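Local coordinates for cell division control protein 73 (PDB 3V46) that serves as a subunit of the PAF1 complex in transcription elongation and histone modification, its C-terminal Ras-like domain promoting association of the complex with chromatin, at residues A[13-21]-A[68-79]. Residues are numbered along the deposited sequence; the frame is centred on the assembly and turned at random.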
ATOM      1  N   LYS A  13     -17.139  -0.969  -6.712  1.00 41.74           N
ATOM      2  CA  LYS A  13     -16.374   0.198  -7.147  1.00 42.59           C
ATOM      3  C   LYS A  13     -14.898  -0.142  -7.034  1.00 36.29           C
ATOM      4  O   LYS A  13     -14.543  -1.129  -6.385  1.00 40.03           O
ATOM      5  CB  LYS A  13     -16.717   1.443  -6.325  1.00 44.66           C
ATOM      6  CG  LYS A  13     -18.147   1.933  -6.520  1.00 47.60           C
ATOM      7  CD  LYS A  13     -18.202   3.446  -6.683  1.00 50.20           C
ATOM      8  CE  LYS A  13     -19.639   3.936  -6.818  1.00 53.22           C
ATOM      9  NZ  LYS A  13     -19.726   5.418  -6.963  1.00 56.62           N
ATOM     10  N   ASP A  14     -14.032   0.644  -7.673  1.00 30.28           N
ATOM     11  CA  ASP A  14     -12.605   0.328  -7.645  1.00 24.88           C
ATOM     12  C   ASP A  14     -12.028   0.483  -6.242  1.00 21.34           C
ATOM     13  O   ASP A  14     -12.202   1.513  -5.585  1.00 21.68           O
ATOM     14  CB  ASP A  14     -11.819   1.191  -8.630  1.00 24.38           C
ATOM     15  CG  ASP A  14     -12.129   0.857 -10.081  1.00 26.93           C
ATOM     16  OD1 ASP A  14     -12.621  -0.259 -10.356  1.00 28.02           O
ATOM     17  OD2 ASP A  14     -11.860   1.707 -10.953  1.00 32.72           O
ATOM     18  N   PRO A  15     -11.334  -0.553  -5.768  1.00 18.65           N
ATOM     19  CA  PRO A  15     -10.712  -0.430  -4.448  1.00 16.75           C
ATOM     20  C   PRO A  15      -9.548   0.566  -4.444  1.00 16.14           C
ATOM     21  O   PRO A  15      -8.921   0.850  -5.474  1.00 16.46           O
ATOM     22  CB  PRO A  15     -10.217  -1.851  -4.161  1.00 18.67           C
ATOM     23  CG  PRO A  15     -10.048  -2.471  -5.501  1.00 19.90           C
ATOM     24  CD  PRO A  15     -11.095  -1.868  -6.378  1.00 21.43           C
ATOM     25  N   ILE A  16      -9.248   1.069  -3.255  1.00 15.23           N
ATOM     26  CA  ILE A  16      -8.265   2.118  -3.085  1.00 15.19           C
ATOM     27  C   ILE A  16      -7.125   1.660  -2.184  1.00 13.90           C
ATOM     28  O   ILE A  16      -7.350   1.005  -1.163  1.00 13.44           O
ATOM     29  CB  ILE A  16      -8.920   3.364  -2.469  1.00 15.40           C
ATOM     30  CG1 ILE A  16     -10.053   3.857  -3.380  1.00 17.82           C
ATOM     31  CG2 ILE A  16      -7.896   4.451  -2.242  1.00 17.48           C
ATOM     32  CD1 ILE A  16     -10.956   4.913  -2.759  1.00 21.09           C
ATOM     33  N   ILE A  17      -5.903   2.006  -2.578  1.00 12.61           N
ATOM     34  CA  ILE A  17      -4.717   1.794  -1.765  1.00 11.91           C
ATOM     35  C   ILE A  17      -4.154   3.158  -1.415  1.00 12.75           C
ATOM     36  O   ILE A  17      -3.943   3.993  -2.292  1.00 13.07           O
ATOM     37  CB  ILE A  17      -3.649   0.975  -2.513  1.00 14.52           C
ATOM     38  CG1 ILE A  17      -4.186  -0.416  -2.876  1.00 15.79           C
ATOM     39  CG2 ILE A  17      -2.399   0.825  -1.646  1.00 13.84           C
ATOM     40  CD1 ILE A  17      -3.230  -1.298  -3.714  1.00 16.01           C
ATOM     41  N   LEU A  18      -3.930   3.405  -0.133  1.00 11.99           N
ATOM     42  CA  LEU A  18      -3.349   4.676   0.295  1.00 11.58           C
ATOM     43  C   LEU A  18      -1.856   4.512   0.493  1.00 13.04           C
ATOM     44  O   LEU A  18      -1.422   3.645   1.238  1.00 14.00           O
ATOM     45  CB  LEU A  18      -3.963   5.137   1.607  1.00 13.02           C
ATOM     46  CG  LEU A  18      -5.468   5.300   1.646  1.00 18.01           C
ATOM     47  CD1 LEU A  18      -5.892   5.829   3.010  1.00 19.17           C
ATOM     48  CD2 LEU A  18      -5.896   6.237   0.552  1.00 21.87           C
ATOM     49  N   ILE A  19      -1.083   5.375  -0.158  1.00 12.29           N
ATOM     50  CA  ILE A  19       0.366   5.364  -0.044  0.55 12.79           C
ATOM     51  C   ILE A  19       0.873   6.801   0.052  1.00 16.41           C
ATOM     52  O   ILE A  19       1.503   7.322  -0.874  1.00 18.69           O
ATOM     53  CB  ILE A  19       1.023   4.580  -1.207  0.55 15.68           C
ATOM     54  CG1 ILE A  19       2.528   4.420  -0.964  0.55 13.16           C
ATOM     55  CG2 ILE A  19       0.726   5.244  -2.561  0.55 21.32           C
ATOM     56  CD1 ILE A  19       3.192   3.415  -1.866  0.55 22.06           C
ATOM     57  N   PRO A  20       0.579   7.462   1.168  1.00 15.37           N
ATOM     58  CA  PRO A  20       1.250   8.749   1.362  1.00 17.59           C
ATOM     59  C   PRO A  20       2.734   8.500   1.604  1.00 18.23           C
ATOM     60  O   PRO A  20       3.124   7.373   1.919  1.00 21.66           O
ATOM     61  CB  PRO A  20       0.609   9.282   2.627  1.00 19.16           C
ATOM     62  CG  PRO A  20       0.341   8.048   3.425  1.00 18.19           C
ATOM     63  CD  PRO A  20      -0.135   7.034   2.378  1.00 16.10           C
ATOM     64  N   SER A  21       3.557   9.518   1.444  1.00 18.30           N
ATOM     65  CA  SER A  21       4.980   9.315   1.617  1.00 20.04           C
ATOM     66  C   SER A  21       5.582  10.270   2.629  1.00 20.38           C
ATOM     67  O   SER A  21       5.060  11.356   2.870  1.00 23.16           O
ATOM     68  CB  SER A  21       5.726   9.452   0.277  1.00 26.70           C
ATOM     69  OG  SER A  21       5.639  10.764  -0.264  1.00 32.04           O
ATOM     70  N   ILE A  68      -9.220  -6.572 -11.342  1.00 21.73           N
ATOM     71  CA  ILE A  68      -9.469  -5.542 -10.346  1.00 19.80           C
ATOM     72  C   ILE A  68      -8.603  -4.336 -10.683  1.00 20.70           C
ATOM     73  O   ILE A  68      -7.419  -4.481 -10.974  1.00 21.39           O
ATOM     74  CB  ILE A  68      -9.135  -6.036  -8.919  1.00 22.10           C
ATOM     75  CG1 ILE A  68     -10.001  -7.241  -8.534  1.00 23.01           C
ATOM     76  CG2 ILE A  68      -9.308  -4.907  -7.904  1.00 23.84           C
ATOM     77  CD1 ILE A  68     -11.498  -6.993  -8.601  1.00 27.78           C
ATOM     78  N   ARG A  69      -9.209  -3.155 -10.681  1.00 19.28           N
ATOM     79  CA  ARG A  69      -8.496  -1.922 -10.950  1.00 20.75           C
ATOM     80  C   ARG A  69      -8.372  -1.161  -9.653  1.00 18.73           C
ATOM     81  O   ARG A  69      -9.373  -0.816  -9.023  1.00 21.03           O
ATOM     82  CB  ARG A  69      -9.237  -1.069 -11.974  1.00 24.51           C
ATOM     83  CG  ARG A  69      -9.333  -1.689 -13.364  1.00 28.65           C
ATOM     84  CD  ARG A  69     -10.005  -0.740 -14.349  1.00 33.67           C
ATOM     85  NE  ARG A  69     -10.148  -1.353 -15.663  1.00 37.38           N
ATOM     86  CZ  ARG A  69     -10.819  -0.812 -16.676  1.00 37.87           C
ATOM     87  NH1 ARG A  69     -11.418   0.360 -16.524  1.00 42.23           N
ATOM     88  NH2 ARG A  69     -10.897  -1.447 -17.840  1.00 38.98           N
ATOM     89  N   PHE A  70      -7.133  -0.939  -9.241  1.00 17.99           N
ATOM     90  CA  PHE A  70      -6.832  -0.175  -8.042  1.00 15.69           C
ATOM     91  C   PHE A  70      -6.584   1.287  -8.324  1.00 16.47           C
ATOM     92  O   PHE A  70      -5.922   1.648  -9.293  1.00 19.44           O
ATOM     93  CB  PHE A  70      -5.594  -0.744  -7.341  1.00 14.87           C
ATOM     94  CG  PHE A  70      -5.771  -2.142  -6.850  1.00 13.78           C
ATOM     95  CD1 PHE A  70      -6.308  -2.389  -5.595  1.00 15.20           C
ATOM     96  CD2 PHE A  70      -5.401  -3.222  -7.642  1.00 17.60           C
ATOM     97  CE1 PHE A  70      -6.480  -3.686  -5.137  1.00 16.44           C
ATOM     98  CE2 PHE A  70      -5.567  -4.513  -7.187  1.00 18.40           C
ATOM     99  CZ  PHE A  70      -6.107  -4.746  -5.937  1.00 19.36           C
ATOM    100  N   ILE A  71      -7.117   2.121  -7.445  1.00 15.76           N
ATOM    101  CA  ILE A  71      -6.768   3.526  -7.390  1.00 17.06           C
ATOM    102  C   ILE A  71      -5.763   3.668  -6.259  1.00 16.14           C
ATOM    103  O   ILE A  71      -6.061   3.330  -5.120  1.00 17.80           O
ATOM    104  CB  ILE A  71      -8.011   4.365  -7.092  1.00 19.49           C
ATOM    105  CG1 ILE A  71      -9.042   4.182  -8.217  1.00 24.56           C
ATOM    106  CG2 ILE A  71      -7.646   5.827  -6.931  1.00 22.34           C
ATOM    107  CD1 ILE A  71     -10.406   4.694  -7.860  1.00 29.07           C
ATOM    108  N   ILE A  72      -4.572   4.154  -6.573  1.00 15.63           N
ATOM    109  CA  ILE A  72      -3.483   4.242  -5.600  1.00 15.51           C
ATOM    110  C   ILE A  72      -3.135   5.712  -5.446  1.00 15.63           C
ATOM    111  O   ILE A  72      -2.741   6.368  -6.401  1.00 16.12           O
ATOM    112  CB  ILE A  72      -2.262   3.446  -6.072  1.00 16.42           C
ATOM    113  CG1 ILE A  72      -2.678   2.003  -6.383  1.00 17.63           C
ATOM    114  CG2 ILE A  72      -1.148   3.500  -5.015  1.00 17.69           C
ATOM    115  CD1 ILE A  72      -1.571   1.120  -6.903  1.00 18.84           C
ATOM    116  N   VAL A  73      -3.338   6.245  -4.251  1.00 14.50           N
ATOM    117  CA  VAL A  73      -3.234   7.678  -4.049  1.00 14.14           C
ATOM    118  C   VAL A  73      -2.352   8.013  -2.874  1.00 13.53           C
ATOM    119  O   VAL A  73      -2.327   7.279  -1.887  1.00 13.36           O
ATOM    120  CB  VAL A  73      -4.614   8.336  -3.851  1.00 18.05           C
ATOM    121  CG1 VAL A  73      -5.354   8.400  -5.160  1.00 24.14           C
ATOM    122  CG2 VAL A  73      -5.443   7.602  -2.798  1.00 17.10           C
ATOM    123  N   ASP A  74      -1.671   9.157  -2.963  1.00 14.91           N
ATOM    124  CA  ASP A  74      -0.774   9.612  -1.895  1.00 15.29           C
ATOM    125  C   ASP A  74      -1.405  10.671  -1.005  1.00 15.70           C
ATOM    126  O   ASP A  74      -0.723  11.294  -0.198  1.00 18.36           O
ATOM    127  CB  ASP A  74       0.569  10.106  -2.455  1.00 16.23           C
ATOM    128  CG  ASP A  74       0.480  11.446  -3.188  1.00 18.86           C
ATOM    129  OD1 ASP A  74      -0.605  12.045  -3.266  1.00 19.42           O
ATOM    130  OD2 ASP A  74       1.528  11.917  -3.684  1.00 22.42           O
ATOM    131  N   ASN A  75      -2.718  10.837  -1.133  1.00 17.57           N
ATOM    132  CA  ASN A  75      -3.448  11.885  -0.440  1.00 20.45           C
ATOM    133  C   ASN A  75      -4.911  11.475  -0.323  1.00 21.17           C
ATOM    134  O   ASN A  75      -5.321  10.461  -0.870  1.00 20.50           O
ATOM    135  CB  ASN A  75      -3.352  13.189  -1.228  1.00 21.13           C
ATOM    136  CG  ASN A  75      -4.074  13.102  -2.556  1.00 21.46           C
ATOM    137  OD1 ASN A  75      -5.255  13.444  -2.660  1.00 24.04           O
ATOM    138  ND2 ASN A  75      -3.392  12.595  -3.565  1.00 22.74           N
ATOM    139  N   THR A  76      -5.708  12.259   0.382  1.00 23.17           N
ATOM    140  CA  THR A  76      -7.110  11.904   0.577  1.00 25.40           C
ATOM    141  C   THR A  76      -8.072  12.942   0.013  1.00 25.52           C
ATOM    142  O   THR A  76      -9.214  13.038   0.464  1.00 26.99           O
ATOM    143  CB  THR A  76      -7.434  11.677   2.069  1.00 29.56           C
ATOM    144  OG1 THR A  76      -7.124  12.855   2.814  1.00 34.32           O
ATOM    145  CG2 THR A  76      -6.633  10.502   2.628  1.00 32.16           C
ATOM    146  N   ARG A  77      -7.623  13.707  -0.980  1.00 26.85           N
ATOM    147  CA  ARG A  77      -8.471  14.734  -1.581  1.00 30.04           C
ATOM    148  C   ARG A  77      -9.699  14.146  -2.292  1.00 31.73           C
ATOM    149  O   ARG A  77     -10.731  14.803  -2.398  1.00 36.78           O
ATOM    150  CB  ARG A  77      -7.660  15.594  -2.557  1.00 32.90           C
ATOM    151  CG  ARG A  77      -6.496  16.340  -1.907  1.00 33.46           C
ATOM    152  CD  ARG A  77      -5.830  17.329  -2.871  1.00 35.17           C
ATOM    153  NE  ARG A  77      -5.262  16.663  -4.046  1.00 36.67           N
ATOM    154  CZ  ARG A  77      -4.039  16.136  -4.093  1.00 39.22           C
ATOM    155  NH1 ARG A  77      -3.609  15.544  -5.199  1.00 39.53           N
ATOM    156  NH2 ARG A  77      -3.245  16.200  -3.032  1.00 37.89           N
ATOM    157  N   MET A  78      -9.587  12.915  -2.777  1.00 33.10           N
ATOM    158  CA  MET A  78     -10.673  12.276  -3.518  1.00 34.80           C
ATOM    159  C   MET A  78     -11.820  11.859  -2.607  1.00 36.41           C
ATOM    160  O   MET A  78     -12.880  11.478  -3.091  1.00 37.02           O
ATOM    161  CB  MET A  78     -10.167  11.034  -4.264  1.00 35.05           C
ATOM    162  CG  MET A  78      -9.902   9.822  -3.369  1.00 37.05           C
ATOM    163  SD  MET A  78      -9.482   8.333  -4.302  1.00 38.91           S
ATOM    164  CE  MET A  78     -11.084   7.826  -4.920  1.00 41.39           C
ATOM    165  N   PHE A  79     -11.603  11.923  -1.298  1.00 32.80           N
ATOM    166  CA  PHE A  79     -12.555  11.379  -0.337  1.00 31.63           C
ATOM    167  C   PHE A  79     -13.602  12.418   0.030  1.00 33.24           C
ATOM    168  O   PHE A  79     -13.635  12.920   1.152  1.00 34.40           O
ATOM    169  CB  PHE A  79     -11.819  10.877   0.904  1.00 25.95           C
ATOM    170  CG  PHE A  79     -10.997   9.645   0.655  1.00 25.21           C
ATOM    171  CD1 PHE A  79      -9.741   9.734   0.094  1.00 27.43           C
ATOM    172  CD2 PHE A  79     -11.491   8.397   0.973  1.00 26.14           C
ATOM    173  CE1 PHE A  79      -8.994   8.595  -0.136  1.00 26.95           C
ATOM    174  CE2 PHE A  79     -10.751   7.268   0.744  1.00 25.52           C
ATOM    175  CZ  PHE A  79      -9.505   7.370   0.186  1.00 23.02           C
TER
HETATM  176  O   HOH W   1     -12.126  -2.860  -9.893  1.00 29.10           O
HETATM  177  O   HOH W   2       3.937  10.846  -2.572  1.00 31.70           O
HETATM  178  O   HOH W   3       2.145  11.964   0.288  1.00 35.02           O
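The Phe70 ring carries Ile68 CG2 on one face, offset toward the rim, while Pro15 CG and Ile17 CD1 approach its CD1 corner obliquely, at 3.7 and 3.8 Å from Phe70 CD1. On the other side of the sheet, the Phe79 ring, which stacks with Trp85, is met obliquely at CZ by Leu18 CD2 and Ile16 CD1. Between them run the parallel strands 16-18 and 68-73, neighbours in the six-stranded mixed sheet of the Ras-like fold, which in this domain does not bind GTP. Four backbone hydrogen bonds join them in ladder fashion: Ile71 N to Pro15 O, Ile17 N to Ile71 O, Val73 N to Ile17 O and Ile19 N to Val73 O, the last nearly straight at 178°. Leu160 of helix 149-166 touches Ile17 and Phe70, while Ile72 lies against Val55 and Ile57 of strand 54-59. On the Ile16 and Val73 face, Ile16 CD1 meets Met78 CE tip to tip at 3.6 Å; the Met78 chain turns at the sulfur, chi3 -76°, bringing CE there. Leu18 CD2 packs against Val73 CG2 at 3.6 Å. Beside the first rung a water donates to Asp14 OD1 and accepts from Arg69 N, whereas the Arg69 guanidinium forms a salt bridge with Glu58. Just past the two strands, one water bridges Ser21 OG and Asp74 OD2, and another accepts from Ser21 N and donates to Asp74 O. Asp74 OD1 receives Asn75 ND2 at 2.9 Å, and Asn75 OD1 closes an Asx turn by accepting from Arg77 N, lying 3.3 Å above the centre of the Arg77 guanidinium.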